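Local structure of peptidoglycan D,D-transpeptidase FtsI (Yersinia pestis, 6SYN) at residues A[321-326]-A[345-349]; A[470-474]-A[498-503]; A[120-124]-A[179-183]; A[35-41]-A[79-85]. The protein probably catalyses the D,D-transpeptidase step that cross-links peptidoglycan strands during cell division, as a class B penicillin-binding protein that also binds a penicillin-derived ligand. All coordinates share one frame; numbering follows the deposited sequence.

Contact 1 of 4, residues A[321-326]-A[345-349]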
loop_
_atom_site.group_PDB
_atom_site.type_symbol
_atom_site.label_atom_id
_atom_site.label_comp_id
_atom_site.label_asym_id
_atom_site.label_seq_id
_atom_site.Cartn_x
_atom_site.Cartn_y
_atom_site.Cartn_z
ATOM N N LEU A 321 7.530 -25.105 3.604
ATOM C CA LEU A 321 7.180 -23.667 3.777
ATOM C C LEU A 321 7.466 -22.907 2.477
ATOM O O LEU A 321 6.769 -21.898 2.219
ATOM C CB LEU A 321 7.961 -23.058 4.947
ATOM C CG LEU A 321 7.449 -23.417 6.337
ATOM C CD1 LEU A 321 8.387 -22.891 7.410
ATOM C CD2 LEU A 321 6.045 -22.882 6.552
ATOM N N VAL A 322 8.446 -23.372 1.697
ATOM C CA VAL A 322 8.792 -22.781 0.370
ATOM C C VAL A 322 7.630 -23.052 -0.592
ATOM O O VAL A 322 7.293 -22.150 -1.367
ATOM C CB VAL A 322 10.136 -23.300 -0.178
ATOM C CG1 VAL A 322 10.424 -22.753 -1.570
ATOM C CG2 VAL A 322 11.282 -22.963 0.763
ATOM N N ASP A 323 7.020 -24.236 -0.521
ATOM C CA ASP A 323 5.839 -24.589 -1.352
ATOM C C ASP A 323 4.608 -23.783 -0.905
ATOM O O ASP A 323 3.904 -23.261 -1.783
ATOM C CB ASP A 323 5.543 -26.090 -1.321
ATOM C CG ASP A 323 4.758 -26.535 -2.539
ATOM O OD1 ASP A 323 5.349 -26.522 -3.645
ATOM O OD2 ASP A 323 3.556 -26.853 -2.382
ATOM N N THR A 324 4.343 -23.678 0.399
ATOM C CA THR A 324 3.122 -23.015 0.925
ATOM C C THR A 324 3.179 -21.503 0.662
ATOM O O THR A 324 2.143 -20.952 0.253
ATOM C CB THR A 324 2.887 -23.323 2.408
ATOM O OG1 THR A 324 2.740 -24.737 2.558
ATOM C CG2 THR A 324 1.656 -22.622 2.943
ATOM N N TYR A 325 4.319 -20.845 0.892
ATOM C CA TYR A 325 4.455 -19.381 0.671
ATOM C C TYR A 325 4.274 -19.091 -0.823
ATOM O O TYR A 325 3.605 -18.086 -1.151
ATOM C CB TYR A 325 5.805 -18.847 1.151
ATOM C CG TYR A 325 6.064 -18.885 2.636
ATOM C CD1 TYR A 325 5.250 -19.575 3.519
ATOM C CD2 TYR A 325 7.185 -18.266 3.153
ATOM C CE1 TYR A 325 5.530 -19.621 4.876
ATOM C CE2 TYR A 325 7.480 -18.298 4.504
ATOM C CZ TYR A 325 6.652 -18.981 5.371
ATOM O OH TYR A 325 6.959 -19.013 6.698
ATOM N N SER A 326 4.862 -19.939 -1.680
ATOM C CA SER A 326 4.672 -19.945 -3.157
ATOM C C SER A 326 3.187 -20.115 -3.483
ATOM O O SER A 326 2.648 -19.273 -4.207
ATOM C CB SER A 326 5.485 -21.026 -3.832
ATOM O OG SER A 326 6.824 -20.608 -4.040
ATOM N N LEU A 345 11.841 -10.668 -3.809
ATOM C CA LEU A 345 12.904 -11.712 -3.796
ATOM C C LEU A 345 12.400 -12.926 -3.008
ATOM O O LEU A 345 11.992 -12.756 -1.844
ATOM C CB LEU A 345 14.184 -11.163 -3.159
ATOM C CG LEU A 345 14.496 -9.693 -3.430
ATOM C CD1 LEU A 345 15.655 -9.227 -2.562
ATOM C CD2 LEU A 345 14.790 -9.460 -4.904
ATOM N N TYR A 346 12.460 -14.105 -3.623
ATOM C CA TYR A 346 11.956 -15.376 -3.057
ATOM C C TYR A 346 12.951 -16.498 -3.334
ATOM O O TYR A 346 13.315 -16.718 -4.485
ATOM C CB TYR A 346 10.590 -15.686 -3.656
ATOM C CG TYR A 346 9.906 -16.826 -2.958
ATOM C CD1 TYR A 346 9.281 -16.633 -1.738
ATOM C CD2 TYR A 346 9.954 -18.109 -3.479
ATOM C CE1 TYR A 346 8.679 -17.683 -1.069
ATOM C CE2 TYR A 346 9.358 -19.170 -2.822
ATOM C CZ TYR A 346 8.713 -18.953 -1.617
ATOM O OH TYR A 346 8.116 -19.994 -0.974
ATOM N N PRO A 347 13.392 -17.258 -2.302
ATOM C CA PRO A 347 14.459 -18.246 -2.461
ATOM C C PRO A 347 14.133 -19.422 -3.392
ATOM O O PRO A 347 13.049 -19.971 -3.320
ATOM C CB PRO A 347 14.721 -18.782 -1.042
ATOM C CG PRO A 347 13.462 -18.457 -0.279
ATOM C CD PRO A 347 12.909 -17.197 -0.916
ATOM N N LYS A 348 15.111 -19.768 -4.232
ATOM C CA LYS A 348 15.111 -20.954 -5.128
ATOM C C LYS A 348 16.339 -21.819 -4.803
ATOM O O LYS A 348 16.739 -22.616 -5.664
ATOM C CB LYS A 348 15.079 -20.483 -6.586
ATOM C CG LYS A 348 13.961 -19.498 -6.921
ATOM C CD LYS A 348 13.384 -19.669 -8.318
ATOM C CE LYS A 348 12.702 -18.426 -8.854
ATOM N NZ LYS A 348 12.366 -18.556 -10.293
ATOM N N LYS A 349 16.905 -21.675 -3.601
ATOM C CA LYS A 349 18.037 -22.504 -3.100
ATOM C C LYS A 349 17.488 -23.862 -2.646
ATOM O O LYS A 349 16.404 -23.882 -2.028
ATOM C CB LYS A 349 18.792 -21.807 -1.961
ATOM C CG LYS A 349 17.929 -21.086 -0.935
ATOM C CD LYS A 349 18.536 -21.018 0.449
ATOM C CE LYS A 349 17.903 -19.948 1.315
ATOM N NZ LYS A 349 18.562 -19.855 2.638
#

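Contact 2 of 4, residues A[470-474]-A[498-503]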
loop_
_atom_site.group_PDB
_atom_site.type_symbol
_atom_site.label_atom_id
_atom_site.label_comp_id
_atom_site.label_asym_id
_atom_site.label_seq_id
_atom_site.Cartn_x
_atom_site.Cartn_y
_atom_site.Cartn_z
ATOM N N ARG A 470 -14.897 -11.109 4.212
ATOM C CA ARG A 470 -15.235 -10.339 2.992
ATOM C C ARG A 470 -14.018 -9.516 2.566
ATOM O O ARG A 470 -13.802 -9.372 1.345
ATOM C CB ARG A 470 -16.465 -9.469 3.270
ATOM C CG ARG A 470 -17.773 -10.250 3.262
ATOM C CD ARG A 470 -18.194 -10.647 1.858
ATOM N NE ARG A 470 -18.365 -9.462 1.022
ATOM C CZ ARG A 470 -19.478 -8.733 0.947
ATOM N NH1 ARG A 470 -20.548 -9.069 1.648
ATOM N NH2 ARG A 470 -19.517 -7.663 0.170
ATOM N N PHE A 471 -13.235 -9.024 3.529
ATOM C CA PHE A 471 -12.142 -8.049 3.292
ATOM C C PHE A 471 -10.852 -8.533 3.946
ATOM O O PHE A 471 -10.834 -8.779 5.164
ATOM C CB PHE A 471 -12.553 -6.679 3.822
ATOM C CG PHE A 471 -13.943 -6.288 3.395
ATOM C CD1 PHE A 471 -14.227 -6.058 2.057
ATOM C CD2 PHE A 471 -14.970 -6.190 4.316
ATOM C CE1 PHE A 471 -15.506 -5.709 1.655
ATOM C CE2 PHE A 471 -16.247 -5.837 3.912
ATOM C CZ PHE A 471 -16.514 -5.600 2.585
ATOM N N ALA A 472 -9.811 -8.674 3.132
ATOM C CA ALA A 472 -8.410 -8.782 3.582
ATOM C C ALA A 472 -7.854 -7.360 3.682
ATOM O O ALA A 472 -8.117 -6.556 2.764
ATOM C CB ALA A 472 -7.617 -9.647 2.636
ATOM N N LEU A 473 -7.169 -7.055 4.785
ATOM C CA LEU A 473 -6.471 -5.760 5.003
ATOM C C LEU A 473 -5.050 -6.034 5.497
ATOM O O LEU A 473 -4.893 -6.880 6.395
ATOM C CB LEU A 473 -7.257 -4.920 6.012
ATOM C CG LEU A 473 -6.626 -3.586 6.409
ATOM C CD1 LEU A 473 -6.353 -2.715 5.190
ATOM C CD2 LEU A 473 -7.519 -2.847 7.397
ATOM N N VAL A 474 -4.071 -5.353 4.898
ATOM C CA VAL A 474 -2.668 -5.244 5.394
ATOM C C VAL A 474 -2.397 -3.773 5.733
ATOM O O VAL A 474 -2.854 -2.882 4.984
ATOM C CB VAL A 474 -1.648 -5.784 4.369
ATOM C CG1 VAL A 474 -0.211 -5.454 4.757
ATOM C CG2 VAL A 474 -1.807 -7.278 4.137
ATOM N N ILE A 498 -9.634 1.127 10.382
ATOM C CA ILE A 498 -9.916 0.987 8.919
ATOM C C ILE A 498 -10.961 -0.117 8.709
ATOM O O ILE A 498 -11.953 0.147 8.019
ATOM C CB ILE A 498 -8.629 0.739 8.104
ATOM C CG1 ILE A 498 -7.825 2.033 7.935
ATOM C CG2 ILE A 498 -8.956 0.106 6.756
ATOM C CD1 ILE A 498 -6.496 1.869 7.233
ATOM N N MET A 499 -10.757 -1.299 9.293
ATOM C CA MET A 499 -11.653 -2.470 9.087
ATOM C C MET A 499 -13.048 -2.181 9.661
ATOM O O MET A 499 -14.030 -2.638 9.051
ATOM C CB MET A 499 -11.073 -3.741 9.717
ATOM C CG MET A 499 -11.790 -5.005 9.279
ATOM S SD MET A 499 -12.052 -5.084 7.480
ATOM C CE MET A 499 -10.674 -6.118 6.984
ATOM N N GLY A 500 -13.124 -1.438 10.772
ATOM C CA GLY A 500 -14.384 -1.002 11.404
ATOM C C GLY A 500 -15.254 -0.217 10.438
ATOM O O GLY A 500 -16.384 -0.656 10.171
ATOM N N GLY A 501 -14.742 0.909 9.933
ATOM C CA GLY A 501 -15.425 1.764 8.943
ATOM C C GLY A 501 -15.799 0.981 7.695
ATOM O O GLY A 501 -16.954 1.098 7.246
ATOM N N VAL A 502 -14.873 0.177 7.170
ATOM C CA VAL A 502 -15.127 -0.706 5.995
ATOM C C VAL A 502 -16.407 -1.515 6.255
ATOM O O VAL A 502 -17.371 -1.348 5.485
ATOM C CB VAL A 502 -13.918 -1.613 5.698
ATOM C CG1 VAL A 502 -14.283 -2.747 4.752
ATOM C CG2 VAL A 502 -12.741 -0.817 5.152
ATOM N N LEU A 503 -16.422 -2.346 7.303
ATOM C CA LEU A 503 -17.552 -3.267 7.630
ATOM C C LEU A 503 -18.869 -2.485 7.691
ATOM O O LEU A 503 -19.891 -3.017 7.220
ATOM C CB LEU A 503 -17.275 -3.972 8.962
ATOM C CG LEU A 503 -16.224 -5.078 8.903
ATOM C CD1 LEU A 503 -15.611 -5.332 10.269
ATOM C CD2 LEU A 503 -16.821 -6.356 8.334
#

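Contact 3 of 4, residues A[120-124]-A[179-183]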
loop_
_atom_site.group_PDB
_atom_site.type_symbol
_atom_site.label_atom_id
_atom_site.label_comp_id
_atom_site.label_asym_id
_atom_site.label_seq_id
_atom_site.Cartn_x
_atom_site.Cartn_y
_atom_site.Cartn_z
ATOM N N MET A 120 -5.961 9.380 -3.722
ATOM C CA MET A 120 -5.806 8.377 -4.815
ATOM C C MET A 120 -4.456 8.567 -5.523
ATOM O O MET A 120 -4.157 7.758 -6.416
ATOM C CB MET A 120 -6.899 8.511 -5.883
ATOM C CG MET A 120 -8.330 8.314 -5.398
ATOM S SD MET A 120 -8.910 6.594 -5.235
ATOM C CE MET A 120 -7.998 5.756 -6.531
ATOM N N ALA A 121 -3.685 9.603 -5.171
ATOM C CA ALA A 121 -2.556 10.119 -5.986
ATOM C C ALA A 121 -1.713 8.957 -6.526
ATOM O O ALA A 121 -1.452 8.926 -7.736
ATOM C CB ALA A 121 -1.718 11.079 -5.181
ATOM N N HIS A 122 -1.313 8.029 -5.658
ATOM C CA HIS A 122 -0.380 6.923 -5.991
ATOM C C HIS A 122 -1.025 5.963 -7.002
ATOM O O HIS A 122 -0.310 5.538 -7.928
ATOM C CB HIS A 122 0.101 6.243 -4.704
ATOM C CG HIS A 122 1.030 7.103 -3.915
ATOM N ND1 HIS A 122 2.341 7.327 -4.311
ATOM C CD2 HIS A 122 0.845 7.812 -2.780
ATOM C CE1 HIS A 122 2.925 8.128 -3.443
ATOM N NE2 HIS A 122 2.027 8.443 -2.495
ATOM N N ILE A 123 -2.320 5.660 -6.852
ATOM C CA ILE A 123 -3.094 4.740 -7.746
ATOM C C ILE A 123 -3.238 5.371 -9.138
ATOM O O ILE A 123 -2.944 4.697 -10.134
ATOM C CB ILE A 123 -4.486 4.431 -7.158
ATOM C CG1 ILE A 123 -4.388 3.807 -5.763
ATOM C CG2 ILE A 123 -5.295 3.569 -8.122
ATOM C CD1 ILE A 123 -5.666 3.162 -5.272
ATOM N N ILE A 124 -3.731 6.608 -9.188
ATOM C CA ILE A 124 -4.088 7.333 -10.440
ATOM C C ILE A 124 -2.796 7.801 -11.108
ATOM O O ILE A 124 -2.593 7.484 -12.291
ATOM C CB ILE A 124 -5.027 8.520 -10.147
ATOM C CG1 ILE A 124 -6.260 8.104 -9.338
ATOM C CG2 ILE A 124 -5.408 9.226 -11.438
ATOM C CD1 ILE A 124 -7.219 7.194 -10.072
ATOM N N LEU A 179 -12.235 1.801 -12.265
ATOM C CA LEU A 179 -11.302 1.114 -11.333
ATOM C C LEU A 179 -12.103 0.200 -10.396
ATOM O O LEU A 179 -13.335 0.381 -10.273
ATOM C CB LEU A 179 -10.490 2.135 -10.529
ATOM C CG LEU A 179 -9.526 3.025 -11.317
ATOM C CD1 LEU A 179 -8.691 3.865 -10.365
ATOM C CD2 LEU A 179 -8.609 2.219 -12.227
ATOM N N SER A 180 -11.407 -0.745 -9.763
ATOM C CA SER A 180 -11.936 -1.675 -8.733
ATOM C C SER A 180 -12.018 -0.969 -7.368
ATOM O O SER A 180 -12.738 -1.468 -6.493
ATOM C CB SER A 180 -11.070 -2.897 -8.652
ATOM O OG SER A 180 -9.828 -2.574 -8.051
ATOM N N VAL A 181 -11.301 0.148 -7.203
ATOM C CA VAL A 181 -11.153 0.905 -5.923
ATOM C C VAL A 181 -12.475 1.608 -5.576
ATOM O O VAL A 181 -13.256 1.895 -6.501
ATOM C CB VAL A 181 -9.977 1.894 -6.042
ATOM C CG1 VAL A 181 -9.945 2.926 -4.925
ATOM C CG2 VAL A 181 -8.653 1.155 -6.122
ATOM N N ASP A 182 -12.720 1.858 -4.285
ATOM C CA ASP A 182 -13.893 2.627 -3.781
ATOM C C ASP A 182 -13.351 3.901 -3.117
ATOM O O ASP A 182 -12.459 3.766 -2.255
ATOM C CB ASP A 182 -14.760 1.760 -2.858
ATOM C CG ASP A 182 -16.050 2.415 -2.384
ATOM O OD1 ASP A 182 -16.071 3.654 -2.260
ATOM O OD2 ASP A 182 -17.033 1.680 -2.141
ATOM N N GLU A 183 -13.837 5.079 -3.531
ATOM C CA GLU A 183 -13.308 6.405 -3.089
ATOM C C GLU A 183 -13.551 6.575 -1.582
ATOM O O GLU A 183 -12.625 7.060 -0.901
ATOM C CB GLU A 183 -13.912 7.555 -3.907
ATOM C CG GLU A 183 -13.986 8.891 -3.168
ATOM C CD GLU A 183 -12.647 9.495 -2.774
ATOM O OE1 GLU A 183 -11.636 9.091 -3.372
ATOM O OE2 GLU A 183 -12.609 10.361 -1.869
#

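Contact 4 of 4, residues A[35-41]-A[79-85]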
loop_
_atom_site.group_PDB
_atom_site.type_symbol
_atom_site.label_atom_id
_atom_site.label_comp_id
_atom_site.label_asym_id
_atom_site.label_seq_id
_atom_site.Cartn_x
_atom_site.Cartn_y
_atom_site.Cartn_z
ATOM N N ALA A 35 -4.961 28.583 -19.053
ATOM C CA ALA A 35 -3.769 28.335 -18.209
ATOM C C ALA A 35 -2.704 29.394 -18.509
ATOM O O ALA A 35 -2.692 29.925 -19.635
ATOM C CB ALA A 35 -3.240 26.945 -18.453
ATOM N N VAL A 36 -1.850 29.682 -17.526
ATOM C CA VAL A 36 -0.742 30.671 -17.642
ATOM C C VAL A 36 0.577 29.909 -17.547
ATOM O O VAL A 36 0.811 29.234 -16.526
ATOM C CB VAL A 36 -0.838 31.787 -16.584
ATOM C CG1 VAL A 36 0.340 32.749 -16.670
ATOM C CG2 VAL A 36 -2.152 32.547 -16.697
ATOM N N TRP A 37 1.390 30.013 -18.597
ATOM C CA TRP A 37 2.742 29.410 -18.660
ATOM C C TRP A 37 3.745 30.489 -19.062
ATOM O O TRP A 37 3.332 31.494 -19.661
ATOM C CB TRP A 37 2.758 28.205 -19.603
ATOM C CG TRP A 37 2.427 28.499 -21.034
ATOM C CD1 TRP A 37 1.189 28.630 -21.591
ATOM C CD2 TRP A 37 3.366 28.631 -22.113
ATOM N NE1 TRP A 37 1.294 28.856 -22.937
ATOM C CE2 TRP A 37 2.618 28.857 -23.288
ATOM C CE3 TRP A 37 4.760 28.586 -22.200
ATOM C CZ2 TRP A 37 3.222 29.050 -24.530
ATOM C CZ3 TRP A 37 5.356 28.775 -23.427
ATOM C CH2 TRP A 37 4.596 29.005 -24.575
ATOM N N ALA A 38 4.998 30.308 -18.660
ATOM C CA ALA A 38 6.133 31.172 -19.037
ATOM C C ALA A 38 7.046 30.367 -19.960
ATOM O O ALA A 38 7.167 29.145 -19.744
ATOM C CB ALA A 38 6.853 31.662 -17.808
ATOM N N ASP A 39 7.590 31.018 -20.990
ATOM C CA ASP A 39 8.683 30.487 -21.848
ATOM C C ASP A 39 9.992 30.948 -21.227
ATOM O O ASP A 39 10.534 31.966 -21.639
ATOM C CB ASP A 39 8.562 30.987 -23.291
ATOM C CG ASP A 39 9.592 30.406 -24.249
ATOM O OD1 ASP A 39 10.706 30.047 -23.796
ATOM O OD2 ASP A 39 9.271 30.318 -25.447
ATOM N N PRO A 40 10.546 30.234 -20.225
ATOM C CA PRO A 40 11.619 30.803 -19.416
ATOM C C PRO A 40 12.780 31.323 -20.279
ATOM O O PRO A 40 13.225 32.407 -20.000
ATOM C CB PRO A 40 12.035 29.653 -18.486
ATOM C CG PRO A 40 10.828 28.744 -18.451
ATOM C CD PRO A 40 10.229 28.849 -19.839
ATOM N N LYS A 41 13.204 30.583 -21.312
ATOM C CA LYS A 41 14.297 31.021 -22.225
ATOM C C LYS A 41 13.939 32.391 -22.809
ATOM O O LYS A 41 14.725 33.341 -22.625
ATOM C CB LYS A 41 14.549 30.023 -23.361
ATOM C CG LYS A 41 15.748 30.367 -24.244
ATOM C CD LYS A 41 15.752 29.689 -25.599
ATOM C CE LYS A 41 16.512 30.476 -26.646
ATOM N NZ LYS A 41 16.218 30.000 -28.018
ATOM N N GLY A 79 14.471 26.365 -20.953
ATOM C CA GLY A 79 13.198 25.640 -21.123
ATOM C C GLY A 79 12.210 26.433 -21.962
ATOM O O GLY A 79 12.355 27.669 -22.041
ATOM N N ARG A 80 11.241 25.744 -22.566
ATOM C CA ARG A 80 10.250 26.332 -23.509
ATOM C C ARG A 80 8.853 26.295 -22.879
ATOM O O ARG A 80 7.908 26.751 -23.554
ATOM C CB ARG A 80 10.259 25.589 -24.854
ATOM C CG ARG A 80 11.521 24.779 -25.127
ATOM C CD ARG A 80 11.968 24.693 -26.583
ATOM N NE ARG A 80 11.138 23.833 -27.428
ATOM C CZ ARG A 80 11.584 23.038 -28.406
ATOM N NH1 ARG A 80 10.724 22.319 -29.110
ATOM N NH2 ARG A 80 12.877 22.943 -28.677
ATOM N N PHE A 81 8.716 25.769 -21.653
ATOM C CA PHE A 81 7.413 25.662 -20.943
ATOM C C PHE A 81 7.593 25.449 -19.435
ATOM O O PHE A 81 8.227 24.455 -19.027
ATOM C CB PHE A 81 6.563 24.524 -21.508
ATOM C CG PHE A 81 5.138 24.585 -21.026
ATOM C CD1 PHE A 81 4.792 24.107 -19.773
ATOM C CD2 PHE A 81 4.157 25.188 -21.796
ATOM C CE1 PHE A 81 3.487 24.198 -19.316
ATOM C CE2 PHE A 81 2.851 25.274 -21.338
ATOM C CZ PHE A 81 2.519 24.780 -20.100
ATOM N N VAL A 82 7.004 26.346 -18.635
ATOM C CA VAL A 82 6.760 26.154 -17.173
ATOM C C VAL A 82 5.394 26.755 -16.820
ATOM O O VAL A 82 5.188 27.954 -17.121
ATOM C CB VAL A 82 7.883 26.769 -16.316
ATOM C CG1 VAL A 82 9.241 26.197 -16.686
ATOM C CG2 VAL A 82 7.906 28.290 -16.386
ATOM N N TYR A 83 4.504 25.960 -16.210
ATOM C CA TYR A 83 3.197 26.423 -15.668
ATOM C C TYR A 83 3.445 27.451 -14.556
ATOM O O TYR A 83 4.377 27.258 -13.738
ATOM C CB TYR A 83 2.342 25.268 -15.129
ATOM C CG TYR A 83 1.538 24.519 -16.165
ATOM C CD1 TYR A 83 0.505 25.137 -16.852
ATOM C CD2 TYR A 83 1.798 23.186 -16.447
ATOM C CE1 TYR A 83 -0.242 24.454 -17.801
ATOM C CE2 TYR A 83 1.065 22.491 -17.396
ATOM C CZ TYR A 83 0.043 23.127 -18.076
ATOM O OH TYR A 83 -0.678 22.443 -19.012
ATOM N N LEU A 84 2.647 28.528 -14.570
ATOM C CA LEU A 84 2.508 29.533 -13.481
ATOM C C LEU A 84 1.134 29.363 -12.820
ATOM O O LEU A 84 1.040 29.582 -11.596
ATOM C CB LEU A 84 2.675 30.944 -14.059
ATOM C CG LEU A 84 3.988 31.218 -14.796
ATOM C CD1 LEU A 84 4.017 32.639 -15.338
ATOM C CD2 LEU A 84 5.198 30.975 -13.900
ATOM N N ALA A 85 0.110 29.002 -13.603
ATOM C CA ALA A 85 -1.252 28.660 -13.125
ATOM C C ALA A 85 -1.919 27.710 -14.126
ATOM O O ALA A 85 -2.017 28.073 -15.313
ATOM C CB ALA A 85 -2.070 29.913 -12.931
#

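Contact 1 of 4, residues A[321-326]-A[345-349]
In the transpeptidase domain, the loop leading to helix 354-360 packs on helix 319-327 through Tyr346, whose phenol reaches Val322, Tyr325 and Ser326. The tyrosine belongs to the irregular segment 345-349. Its CG stands anti to the backbone N (chi1 -170°), and the ring is thereby extended toward the helix with its hydroxyl leading. Val322 O lies in the plane of the ring, at its edge, and accepts the hydrogen bond from Tyr346 OH; the modelled separation is implausibly short, so its exact length is doubtful. The same carbonyl also accepts from Ser326 OG, 3.1 Å from Val322 O, with the donor tilted 18° from the carbonyl plane. A weak helical bond from Ser326 N joins these two, so Val322 O is approached by two hydroxyls and, weakly, by a backbone amide. Apolar atoms frame the polar centre: Val322 CG1 rests 3.9 Å from Tyr346 CE2, its side chain crossing that of the tyrosine obliquely. The Tyr325 ring is directed away from the loop, stacks with Phe360 and gives its OH a partner in Phe360 O. The Tyr325 side chain lies about 11 Å from the bound penicillin-derived ligand. Phe360 also touches Val322, Tyr346 and Pro347, so helix 354-360 packs against both segments. At the edge of the Tyr346 ring, Tyr325 CB lies 3.8 Å from Tyr346 CE1.

Contact 2 of 4, residues A[470-474]-A[498-503]
The Phe471 ring is held on both faces: Val502 CG1 sits over one, offset toward the rim, and Arg470 CB lies over the centre of the other, while Leu503 CD2 approaches the edge, 4.4 Å from Phe471 CD2. Val502 CG1 makes a CH-pi contact, 3.8 Å from the Phe471 ring centroid and 21° off the ring normal. These groups join strand 471-478, in the middle of the five-stranded antiparallel sheet of the penicillin-binding transpeptidase fold, to helix 492-505 packed against it. Strand 471-474 and helix 498-503 run nearly antiparallel, at 156°, with their axes 10.2 Å apart. Phe471 opens its strand at a classic beta bulge, in which it and Arg470 both face Ala464. Farther along the strand, Leu473 CD2 meets Ile498 CG2 at 3.3 Å, the two side chains crossing at about a right angle. Met499 bridges the two strand residues. It first extends, with CG anti to the backbone N, then bends at chi2 (47°) and again at chi3, which places Met499 CE 3.7 Å from Phe471 CB and equally 3.7 Å from Leu473 CB. Leu209 of the neighbouring strand 204-211 touches Phe471, Leu473 and Val502, and helix 183-199 covers Ile498 and Val502 as well. No hydrogen bond crosses between the segments, and all six touching residues are buried. The chemistry therefore implies an association of sheet and helix that rests on the burial of hydrocarbon and thioether groups rather than on polar pairing.

Contact 3 of 4, residues A[120-124]-A[179-183]
Met120 and Val181 reach toward each other tip to tip, and bends in the methionine chain decide what touches. With chi2 at -82° and a further bend at chi3, the thioether folds until Met120 CE lies 3.8 Å from Val181 CG1. The other branch of the valine, Val181 CG2, receives Ile123 CD1 at 3.7 Å, again end to end, so the forked side chain serves two residues of segment 120-124 at once. The Ile123 and Leu179 side chains slide past each other in opposite directions, with Ile123 CG2 4.1 Å from Leu179 CD1. That same leucine methyl, Leu179 CD1, also takes Ile124 CD1, at 3.7 Å, because Ile124 turns at chi2 (-67°) and brings a chain end toward Leu179. Glu183 bends at its own chi2 and brings Glu183 OE1 across Met120, 4.0 Å from Met120 CG, a van der Waals neighbour only. The contact thus packs the short helix 121-124 against the link between strand 177-178 and helix 183-199. Asp182 is the N-cap of that helix, whose Gln186 touches Met120, Ile123 and Val181. Leu27 of strand 26-38 lies against Met120, Ile124 and Leu179, and strand 217-223 adds Met220 beside Ile123.

Contact 4 of 4, residues A[35-41]-A[79-85]
Val36 O is gripped by two backbone donors, Leu84 N at 2.8 Å and Ala85 N at 3.0 Å, the mark of a classic beta bulge in the antiparallel pairing of strands 26-38 and 82-88. The first donor is tilted 23° from the carbonyl plane, whereas the second lies in it, on a lone pair. Val36 completes the hydrogen-bonded pair through Val36 N, 2.7 Å from Ala85 O. Beyond the bulge, Trp37 and Tyr83 form a non-hydrogen-bonded pair, and Ala38 N then binds Val82 O at 2.8 Å. Val36, Ala38, Val82 and Ala85 share one face of the sheet; Trp37 and Tyr83 occupy the other. There the indole CG is wedged between the backbone N and the carbonyl carbon (chi1 62°), and the five-membered ring of Trp37 lies nearly parallel to the Phe81 ring, but slid so far that they barely overlap, with centroids 4.6 Å apart. Phe81 in turn sets CE1 over the centre of the Tyr83 ring. Strand 104-113 flanks segment 35-41 on its other edge, and its His105 stacks on Trp37. This pairing lies within the range assigned to the penicillin-binding protein dimerisation domain, far from the penicillin-binding pocket. At the far end the chain enters helix 40-45, N-capped by Asp39; Pro40 CG meets Val82 CG1 tip to tip at 3.5 Å, and Lys41 N donates to Gly79 O at 3.1 Å.

Read from the N terminus, the four contacts close four successive loops, none nesting within or crossing another. Contact 4 comes first, returning the chain after a mainly helical excursion to strand 26-38 in the N-terminal part, its centre about 35 Å from that of the chain. Contact 3 then spans 54 residues, partly unmodelled, and brings helix 121-124 against the start of helix 183-199. That helix also flanks contact 2, whose centre is only about 16 Å from that of contact 3. Contact 1 closes a short, mostly irregular loop in the transpeptidase domain, and contact 2 ties its central sheet to a C-terminal helix. The centres of contacts 4 and 1 are about 52 Å apart.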